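Local coordinates for protein glycogen synthase (PDB 6GNF) that belongs to the starch and bacterial glycogen synthases, two-domain GT-B proteins, and holds adenosine-5'-diphosphate and a glycan in this model, at residues 145-150 / 163-168; 260-265 / 287-292; 427-432 / 456-461. All blocks are in the same frame, centred on the assembly; numbering follows the deposited sequence.

In the fold
The three contacts follow one another along the chain; none nests in or crosses another. Contact 1 closes a loop of 12 residues without helix or strand. It ties the short helix 146-149 to the start of strand 166-170, in the nine-stranded sheet of the N-terminal domain. Contact 2, in the same N-terminal domain, joins helix 257-264 to helix 290-296. Its 21 intervening residues include strand 267-270 and helix 273-281. Contact 3 belongs to the C-terminal domain, where 427-432 and 456-461 bracket helix 439-445 and strand 449-452. The centres of contacts 1 and 3 are about 36 Å apart, on opposite sides of the chain's centre.

Contact 1: residues 145-150 / 163-168; sequences AVPLLV and ENTIFV. With SO4 (sulfate ion), chain H.
The short helix 146-149, carrying P147 and L148, lies beside the run from E163 to F167, with the CA atoms of P147 and E163 nearest at 6.9 Å. P147 has the most surface buried here, and its CB is directed at the second segment. P147 CG lies 3.7 Å from F167 CZ and as close to F167 CE1, approaching the ring obliquely. The two side chains come from opposite directions. T165 completes the group. Its methyl CG2 sits 4.1 Å above the plane of the F167 ring, over its centre, and also lies 4.1 Å from P147 CG. With chi1 at -66°, CG2 stands opposite the backbone N and OG1 beside it, which turns the methyl to the ring. T165 OG1 passes P147 CB at 3.9 Å, but its polar partner is G162 O, of the residue before E163. P147, T165 and F167 form a small buried cluster. Nearer the surface, L148 CD2 packs on the aliphatic part of the glutamate, 3.7 Å from E163 CG. Both sides of the second segment meet F191, whose N binds E163 OE1 and whose ring meets F167 edge-to-face. On the exposed side N164 ND2 gives a hydrogen bond to a sulfate ion, 3.0 Å to O1 with an N-H...O angle of 156°; N23 ND2 holds the same sulfate, which probably came from the crystallisation liquor. In the N-terminal Rossmann-like sheet of this GT-B protein, T165 and F167 form backbone hydrogen bonds with K195, on the side of strand 195-200, and I166 with N23 and C25, on the side of strand 23-27, while L149 and V150 touch strand 72-82.

Contact 2: residues 260-265 / 287-292; sequences AGFLNC and VELDAV
N264 ND2 donates to A260 O at 2.9 Å, one turn back in the helix, and is also hydrogen-bonded to D226 OD2. The first bond is nearly straight, with an N-H...O angle of 169°, and A260 O lies in the plane of the N264 amide. N264 OD1 is taken by K182 NZ. The amide is therefore held at both ends, which fixes its rotation near the end of helix 257-264. The contact itself is apolar and rests on V292. Its CG1 methyl, opposite the backbone N at chi1 174°, is the branch that reaches across. It lies 3.7 Å from F262 CB and 4.0 Å from F262 CD2, touching the root of the phenyl group and that ring atom obliquely. Both helices belong to the N-terminal domain of the GT-B fold, and F262 also packs on M198 and L200 of strand 195-200. F262 thus touches both that strand and, through V292, helix 290-296. The same V292 methyl, CG1, is 4.1 Å from L263 CD2, and the L263 and V292 side chains meet at about a right angle. L289, at the N-cap position of helix 290-296, adds a looser touch: its CD2 is 4.5 Å from F262 CE2. A bound alpha-D-glucopyranose is about 13 Å from the L289 side chain, so L289 does not touch it.

Contact 3: residues 427-432 / 456-461; sequences CLMPSR and GGLVDT
L458 reaches from helix 457-461 onto M429, the last residue of strand 426-429, and S431 in the loop after it. The strand lies in the parallel sheet of the C-terminal Rossmann-like domain of the GT-B fold. The fork of L458 divides the work. CD2 meets the end of M429, 4.0 Å from CE and 4.1 Å from SD. CD1 lies 4.2 Å from S431 CB. The M429 chain runs extended to SD and then bends, chi3 68°, and this turn sets CE beside the leucine. The two side chains cross obliquely. S431 meets the leucine with CB, while its OG is hydrogen-bonded to E434 OE1. All three residues are buried. Q440 of helix 439-445 touches both M429 and L458. The M429 side chain is about 5 Å from the bound adenosine-5'-diphosphate, which places this core next to the ligand pocket. One turn on from G457, T461 OG1 is hydrogen-bonded to Q440 NE2. T461 also donates with both N and OG1 to G457 O, at 2.9 Å and 2.7 Å, from opposite faces of the carbonyl plane.

Contact 1: residues 145-150 / 163-168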
loop_
_atom_site.group_PDB
_atom_site.type_symbol
_atom_site.label_atom_id
_atom_site.label_comp_id
_atom_site.label_asym_id
_atom_site.label_seq_id
_atom_site.Cartn_x
_atom_site.Cartn_y
_atom_site.Cartn_z
ATOM N N ALA A 145 18.389 -0.688 -16.532
ATOM C CA ALA A 145 18.859 -0.072 -17.769
ATOM C C ALA A 145 18.294 1.327 -17.993
ATOM O O ALA A 145 18.825 2.098 -18.793
ATOM C CB ALA A 145 18.539 -0.972 -18.957
ATOM N N VAL A 146 17.239 1.682 -17.272
ATOM C CA VAL A 146 16.513 2.923 -17.567
ATOM C C VAL A 146 17.365 4.182 -17.359
ATOM O O VAL A 146 17.344 5.066 -18.234
ATOM C CB VAL A 146 15.175 3.000 -16.804
ATOM C CG1 VAL A 146 14.598 4.410 -16.820
ATOM C CG2 VAL A 146 14.182 2.026 -17.416
ATOM N N PRO A 147 18.094 4.273 -16.228
ATOM C CA PRO A 147 18.966 5.438 -16.058
ATOM C C PRO A 147 20.069 5.571 -17.116
ATOM O O PRO A 147 20.575 6.676 -17.323
ATOM C CB PRO A 147 19.577 5.224 -14.673
ATOM C CG PRO A 147 18.551 4.416 -13.949
ATOM C CD PRO A 147 18.040 3.465 -15.001
ATOM N N LEU A 148 20.398 4.489 -17.815
ATOM C CA LEU A 148 21.451 4.534 -18.828
ATOM C C LEU A 148 20.920 4.831 -20.227
ATOM O O LEU A 148 21.655 5.354 -21.059
ATOM C CB LEU A 148 22.216 3.209 -18.853
ATOM C CG LEU A 148 22.791 2.722 -17.520
ATOM C CD1 LEU A 148 23.399 1.334 -17.689
ATOM C CD2 LEU A 148 23.826 3.693 -16.988
ATOM N N LEU A 149 19.644 4.527 -20.481
ATOM C CA LEU A 149 19.111 4.488 -21.849
ATOM C C LEU A 149 18.038 5.514 -22.172
ATOM O O LEU A 149 18.003 6.055 -23.285
ATOM C CB LEU A 149 18.522 3.102 -22.126
ATOM C CG LEU A 149 19.447 1.902 -22.304
ATOM C CD1 LEU A 149 18.645 0.632 -22.556
ATOM C CD2 LEU A 149 20.495 2.127 -23.376
ATOM N N VAL A 150 17.171 5.809 -21.214
ATOM C CA VAL A 150 15.953 6.567 -21.508
ATOM C C VAL A 150 16.125 8.074 -21.257
ATOM O O VAL A 150 16.256 8.508 -20.113
ATOM C CB VAL A 150 14.765 6.032 -20.680
ATOM C CG1 VAL A 150 13.494 6.798 -20.993
ATOM C CG2 VAL A 150 14.550 4.544 -20.953
ATOM N N GLU A 163 24.687 7.324 -14.108
ATOM C CA GLU A 163 25.123 6.289 -13.174
ATOM C C GLU A 163 25.081 6.687 -11.706
ATOM O O GLU A 163 25.163 5.816 -10.854
ATOM C CB GLU A 163 26.521 5.800 -13.553
ATOM C CG GLU A 163 26.545 5.140 -14.923
ATOM C CD GLU A 163 27.892 4.511 -15.273
ATOM O OE1 GLU A 163 28.430 3.698 -14.491
ATOM O OE2 GLU A 163 28.442 4.859 -16.338
ATOM N N ASN A 164 24.968 7.978 -11.407
ATOM C CA ASN A 164 24.898 8.424 -10.014
ATOM C C ASN A 164 23.471 8.454 -9.535
ATOM O O ASN A 164 22.928 9.520 -9.218
ATOM C CB ASN A 164 25.555 9.782 -9.841
ATOM C CG ASN A 164 27.048 9.719 -10.086
ATOM O OD1 ASN A 164 27.728 8.809 -9.615
ATOM N ND2 ASN A 164 27.550 10.648 -10.870
ATOM N N THR A 165 22.893 7.260 -9.449
ATOM C CA THR A 165 21.472 7.088 -9.259
ATOM C C THR A 165 21.183 6.317 -7.983
ATOM O O THR A 165 21.918 5.406 -7.638
ATOM C CB THR A 165 20.886 6.341 -10.468
ATOM O OG1 THR A 165 21.006 7.193 -11.615
ATOM C CG2 THR A 165 19.422 5.970 -10.238
ATOM N N ILE A 166 20.123 6.720 -7.288
ATOM C CA ILE A 166 19.585 5.981 -6.159
ATOM C C ILE A 166 18.348 5.234 -6.646
ATOM O O ILE A 166 17.358 5.853 -7.032
ATOM C CB ILE A 166 19.190 6.926 -5.007
ATOM C CG1 ILE A 166 20.425 7.653 -4.472
ATOM C CG2 ILE A 166 18.522 6.158 -3.871
ATOM C CD1 ILE A 166 20.107 8.798 -3.541
ATOM N N PHE A 167 18.399 3.906 -6.605
ATOM C CA PHE A 167 17.247 3.081 -6.931
ATOM C C PHE A 167 16.409 2.848 -5.673
ATOM O O PHE A 167 16.898 2.279 -4.702
ATOM C CB PHE A 167 17.692 1.727 -7.489
ATOM C CG PHE A 167 18.314 1.801 -8.857
ATOM C CD1 PHE A 167 17.522 1.815 -9.996
ATOM C CD2 PHE A 167 19.693 1.846 -9.008
ATOM C CE1 PHE A 167 18.090 1.882 -11.254
ATOM C CE2 PHE A 167 20.266 1.913 -10.260
ATOM C CZ PHE A 167 19.463 1.925 -11.386
ATOM N N VAL A 168 15.144 3.258 -5.703
ATOM C CA VAL A 168 14.213 2.958 -4.616
ATOM C C VAL A 168 13.335 1.776 -5.023
ATOM O O VAL A 168 12.495 1.877 -5.925
ATOM C CB VAL A 168 13.342 4.175 -4.259
ATOM C CG1 VAL A 168 12.426 3.852 -3.088
ATOM C CG2 VAL A 168 14.215 5.367 -3.900
HETATM S S SO4 H . 25.259 13.604 -12.093
HETATM O O1 SO4 H . 25.578 12.214 -12.483
HETATM O O2 SO4 H . 25.698 13.824 -10.692
HETATM O O3 SO4 H . 23.800 13.850 -12.199
HETATM O O4 SO4 H . 25.974 14.518 -13.019
#

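Contact 2: residues 260-265 / 287-292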
loop_
_atom_site.group_PDB
_atom_site.type_symbol
_atom_site.label_atom_id
_atom_site.label_comp_id
_atom_site.label_asym_id
_atom_site.label_seq_id
_atom_site.Cartn_x
_atom_site.Cartn_y
_atom_site.Cartn_z
ATOM N N ALA A 260 16.695 -11.360 0.798
ATOM C CA ALA A 260 17.858 -11.072 -0.036
ATOM C C ALA A 260 17.986 -9.580 -0.319
ATOM O O ALA A 260 19.088 -9.040 -0.345
ATOM C CB ALA A 260 17.789 -11.853 -1.343
ATOM N N GLY A 261 16.854 -8.918 -0.545
ATOM C CA GLY A 261 16.828 -7.478 -0.766
ATOM C C GLY A 261 17.321 -6.700 0.438
ATOM O O GLY A 261 18.098 -5.740 0.307
ATOM N N PHE A 262 16.863 -7.085 1.625
ATOM C CA PHE A 262 17.354 -6.460 2.856
ATOM C C PHE A 262 18.855 -6.625 3.004
ATOM O O PHE A 262 19.548 -5.693 3.407
ATOM C CB PHE A 262 16.682 -7.042 4.107
ATOM C CG PHE A 262 15.318 -6.484 4.397
ATOM C CD1 PHE A 262 14.956 -5.195 4.008
ATOM C CD2 PHE A 262 14.397 -7.245 5.085
ATOM C CE1 PHE A 262 13.693 -4.695 4.292
ATOM C CE2 PHE A 262 13.140 -6.751 5.380
ATOM C CZ PHE A 262 12.787 -5.473 4.983
ATOM N N LEU A 263 19.351 -7.817 2.690
ATOM C CA LEU A 263 20.761 -8.127 2.894
ATOM C C LEU A 263 21.676 -7.489 1.856
ATOM O O LEU A 263 22.882 -7.441 2.055
ATOM C CB LEU A 263 20.981 -9.646 2.910
ATOM C CG LEU A 263 20.378 -10.388 4.108
ATOM C CD1 LEU A 263 20.472 -11.896 3.918
ATOM C CD2 LEU A 263 21.053 -9.971 5.404
ATOM N N ASN A 264 21.125 -7.010 0.744
ATOM C CA ASN A 264 21.950 -6.477 -0.331
ATOM C C ASN A 264 21.779 -4.991 -0.604
ATOM O O ASN A 264 22.593 -4.418 -1.329
ATOM C CB ASN A 264 21.721 -7.285 -1.615
ATOM C CG ASN A 264 22.469 -8.603 -1.607
ATOM O OD1 ASN A 264 23.633 -8.662 -1.984
ATOM N ND2 ASN A 264 21.812 -9.666 -1.162
ATOM N N CYS A 265 20.774 -4.357 -0.008
ATOM C CA CYS A 265 20.557 -2.935 -0.249
ATOM C C CYS A 265 21.545 -2.118 0.565
ATOM O O CYS A 265 22.190 -2.634 1.475
ATOM C CB CYS A 265 19.121 -2.524 0.099
ATOM S SG CYS A 265 18.739 -2.586 1.869
ATOM N N VAL A 287 7.098 -10.881 10.748
ATOM C CA VAL A 287 6.733 -12.078 9.981
ATOM C C VAL A 287 7.996 -12.874 9.602
ATOM O O VAL A 287 8.272 -13.157 8.425
ATOM C CB VAL A 287 5.869 -11.708 8.747
ATOM C CG1 VAL A 287 5.349 -12.953 8.039
ATOM C CG2 VAL A 287 4.690 -10.850 9.189
ATOM N N GLU A 288 8.761 -13.200 10.643
ATOM C CA GLU A 288 9.981 -14.015 10.573
ATOM C C GLU A 288 11.213 -13.324 9.989
ATOM O O GLU A 288 12.272 -13.932 9.963
ATOM C CB GLU A 288 9.729 -15.351 9.864
ATOM C CG GLU A 288 8.707 -16.227 10.567
ATOM C CD GLU A 288 8.077 -17.236 9.629
ATOM O OE1 GLU A 288 8.436 -18.420 9.713
ATOM O OE2 GLU A 288 7.230 -16.844 8.788
ATOM N N LEU A 289 11.098 -12.070 9.556
ATOM C CA LEU A 289 12.264 -11.327 9.063
ATOM C C LEU A 289 12.772 -10.303 10.084
ATOM O O LEU A 289 13.597 -9.450 9.755
ATOM C CB LEU A 289 11.973 -10.660 7.706
ATOM C CG LEU A 289 11.890 -11.625 6.514
ATOM C CD1 LEU A 289 11.022 -12.835 6.777
ATOM C CD2 LEU A 289 11.430 -10.910 5.246
ATOM N N ASP A 290 12.351 -10.445 11.340
ATOM C CA ASP A 290 12.737 -9.502 12.395
ATOM C C ASP A 290 14.247 -9.445 12.627
ATOM O O ASP A 290 14.799 -8.361 12.826
ATOM C CB ASP A 290 12.003 -9.797 13.714
ATOM C CG ASP A 290 12.241 -11.203 14.227
ATOM O OD1 ASP A 290 12.166 -12.159 13.431
ATOM O OD2 ASP A 290 12.506 -11.353 15.435
ATOM N N ALA A 291 14.907 -10.600 12.610
ATOM C CA ALA A 291 16.347 -10.650 12.851
ATOM C C ALA A 291 17.112 -10.061 11.666
ATOM O O ALA A 291 18.081 -9.323 11.846
ATOM C CB ALA A 291 16.802 -12.075 13.145
ATOM N N VAL A 292 16.668 -10.350 10.452
ATOM C CA VAL A 292 17.274 -9.738 9.274
ATOM C C VAL A 292 17.120 -8.215 9.313
ATOM O O VAL A 292 18.087 -7.494 9.097
ATOM C CB VAL A 292 16.684 -10.305 7.967
ATOM C CG1 VAL A 292 17.225 -9.556 6.760
ATOM C CG2 VAL A 292 16.996 -11.791 7.840
#

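Contact 3: residues 427-432 / 456-461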
loop_
_atom_site.group_PDB
_atom_site.type_symbol
_atom_site.label_atom_id
_atom_site.label_comp_id
_atom_site.label_asym_id
_atom_site.label_seq_id
_atom_site.Cartn_x
_atom_site.Cartn_y
_atom_site.Cartn_z
ATOM N N CYS A 427 -13.944 7.523 10.932
ATOM C CA CYS A 427 -13.284 6.605 10.007
ATOM C C CYS A 427 -12.795 5.382 10.784
ATOM O O CYS A 427 -11.871 5.470 11.587
ATOM C CB CYS A 427 -12.117 7.311 9.329
ATOM S SG CYS A 427 -11.071 6.229 8.352
ATOM N N LEU A 428 -13.420 4.238 10.526
ATOM C CA LEU A 428 -13.233 3.035 11.327
ATOM C C LEU A 428 -12.253 2.073 10.664
ATOM O O LEU A 428 -12.517 1.579 9.564
ATOM C CB LEU A 428 -14.589 2.356 11.503
ATOM C CG LEU A 428 -14.729 1.190 12.475
ATOM C CD1 LEU A 428 -14.563 1.664 13.905
ATOM C CD2 LEU A 428 -16.087 0.528 12.294
ATOM N N MET A 429 -11.110 1.836 11.318
ATOM C CA MET A 429 -10.061 0.958 10.788
ATOM C C MET A 429 -9.598 -0.076 11.819
ATOM O O MET A 429 -8.572 0.113 12.477
ATOM C CB MET A 429 -8.857 1.788 10.344
ATOM C CG MET A 429 -9.188 2.866 9.323
ATOM S SD MET A 429 -7.725 3.791 8.838
ATOM C CE MET A 429 -6.822 2.549 7.936
ATOM N N PRO A 430 -10.316 -1.207 11.921
ATOM C CA PRO A 430 -9.956 -2.274 12.849
ATOM C C PRO A 430 -8.883 -3.204 12.280
ATOM O O PRO A 430 -9.079 -4.421 12.214
ATOM C CB PRO A 430 -11.282 -3.014 13.030
ATOM C CG PRO A 430 -11.939 -2.884 11.703
ATOM C CD PRO A 430 -11.551 -1.526 11.182
ATOM N N SER A 431 -7.755 -2.626 11.875
ATOM C CA SER A 431 -6.692 -3.388 11.241
ATOM C C SER A 431 -5.979 -4.290 12.245
ATOM O O SER A 431 -5.765 -3.909 13.390
ATOM C CB SER A 431 -5.674 -2.449 10.582
ATOM O OG SER A 431 -6.302 -1.629 9.612
ATOM N N ARG A 432 -5.608 -5.487 11.798
ATOM C CA ARG A 432 -4.801 -6.406 12.596
ATOM C C ARG A 432 -3.316 -6.065 12.506
ATOM O O ARG A 432 -2.559 -6.335 13.429
ATOM C CB ARG A 432 -5.043 -7.848 12.157
ATOM C CG ARG A 432 -6.454 -8.336 12.455
ATOM C CD ARG A 432 -6.617 -9.812 12.151
ATOM N NE ARG A 432 -7.900 -10.329 12.642
ATOM C CZ ARG A 432 -9.042 -10.375 11.952
ATOM N NH1 ARG A 432 -9.111 -9.938 10.702
ATOM N NH2 ARG A 432 -10.132 -10.866 12.523
ATOM N N GLY A 456 1.061 -0.414 14.118
ATOM C CA GLY A 456 1.826 0.218 13.044
ATOM C C GLY A 456 1.670 1.723 13.001
ATOM O O GLY A 456 1.650 2.376 14.042
ATOM N N GLY A 457 1.544 2.270 11.800
ATOM C CA GLY A 457 1.479 3.712 11.607
ATOM C C GLY A 457 0.193 4.380 12.048
ATOM O O GLY A 457 0.115 5.611 12.078
ATOM N N LEU A 458 -0.813 3.590 12.420
ATOM C CA LEU A 458 -2.038 4.152 12.985
ATOM C C LEU A 458 -1.742 4.797 14.336
ATOM O O LEU A 458 -2.337 5.816 14.687
ATOM C CB LEU A 458 -3.122 3.084 13.124
ATOM C CG LEU A 458 -3.583 2.433 11.815
ATOM C CD1 LEU A 458 -4.523 1.263 12.091
ATOM C CD2 LEU A 458 -4.244 3.447 10.900
ATOM N N VAL A 459 -0.813 4.205 15.084
ATOM C CA VAL A 459 -0.352 4.795 16.340
ATOM C C VAL A 459 0.353 6.125 16.069
ATOM O O VAL A 459 0.144 7.100 16.775
ATOM C CB VAL A 459 0.611 3.851 17.102
ATOM C CG1 VAL A 459 1.138 4.535 18.359
ATOM C CG2 VAL A 459 -0.094 2.548 17.473
ATOM N N ASP A 460 1.185 6.167 15.039
ATOM C CA ASP A 460 1.917 7.381 14.679
ATOM C C ASP A 460 1.014 8.499 14.172
ATOM O O ASP A 460 1.266 9.662 14.455
ATOM C CB ASP A 460 2.972 7.080 13.597
ATOM C CG ASP A 460 4.175 6.344 14.131
ATOM O OD1 ASP A 460 4.697 6.726 15.196
ATOM O OD2 ASP A 460 4.615 5.379 13.483
ATOM N N THR A 461 -0.003 8.144 13.392
ATOM C CA THR A 461 -0.811 9.131 12.675
ATOM C C THR A 461 -2.058 9.603 13.418
ATOM O O THR A 461 -2.631 10.633 13.075
ATOM C CB THR A 461 -1.247 8.582 11.303
ATOM O OG1 THR A 461 -1.875 7.297 11.474
ATOM C CG2 THR A 461 -0.041 8.447 10.396
#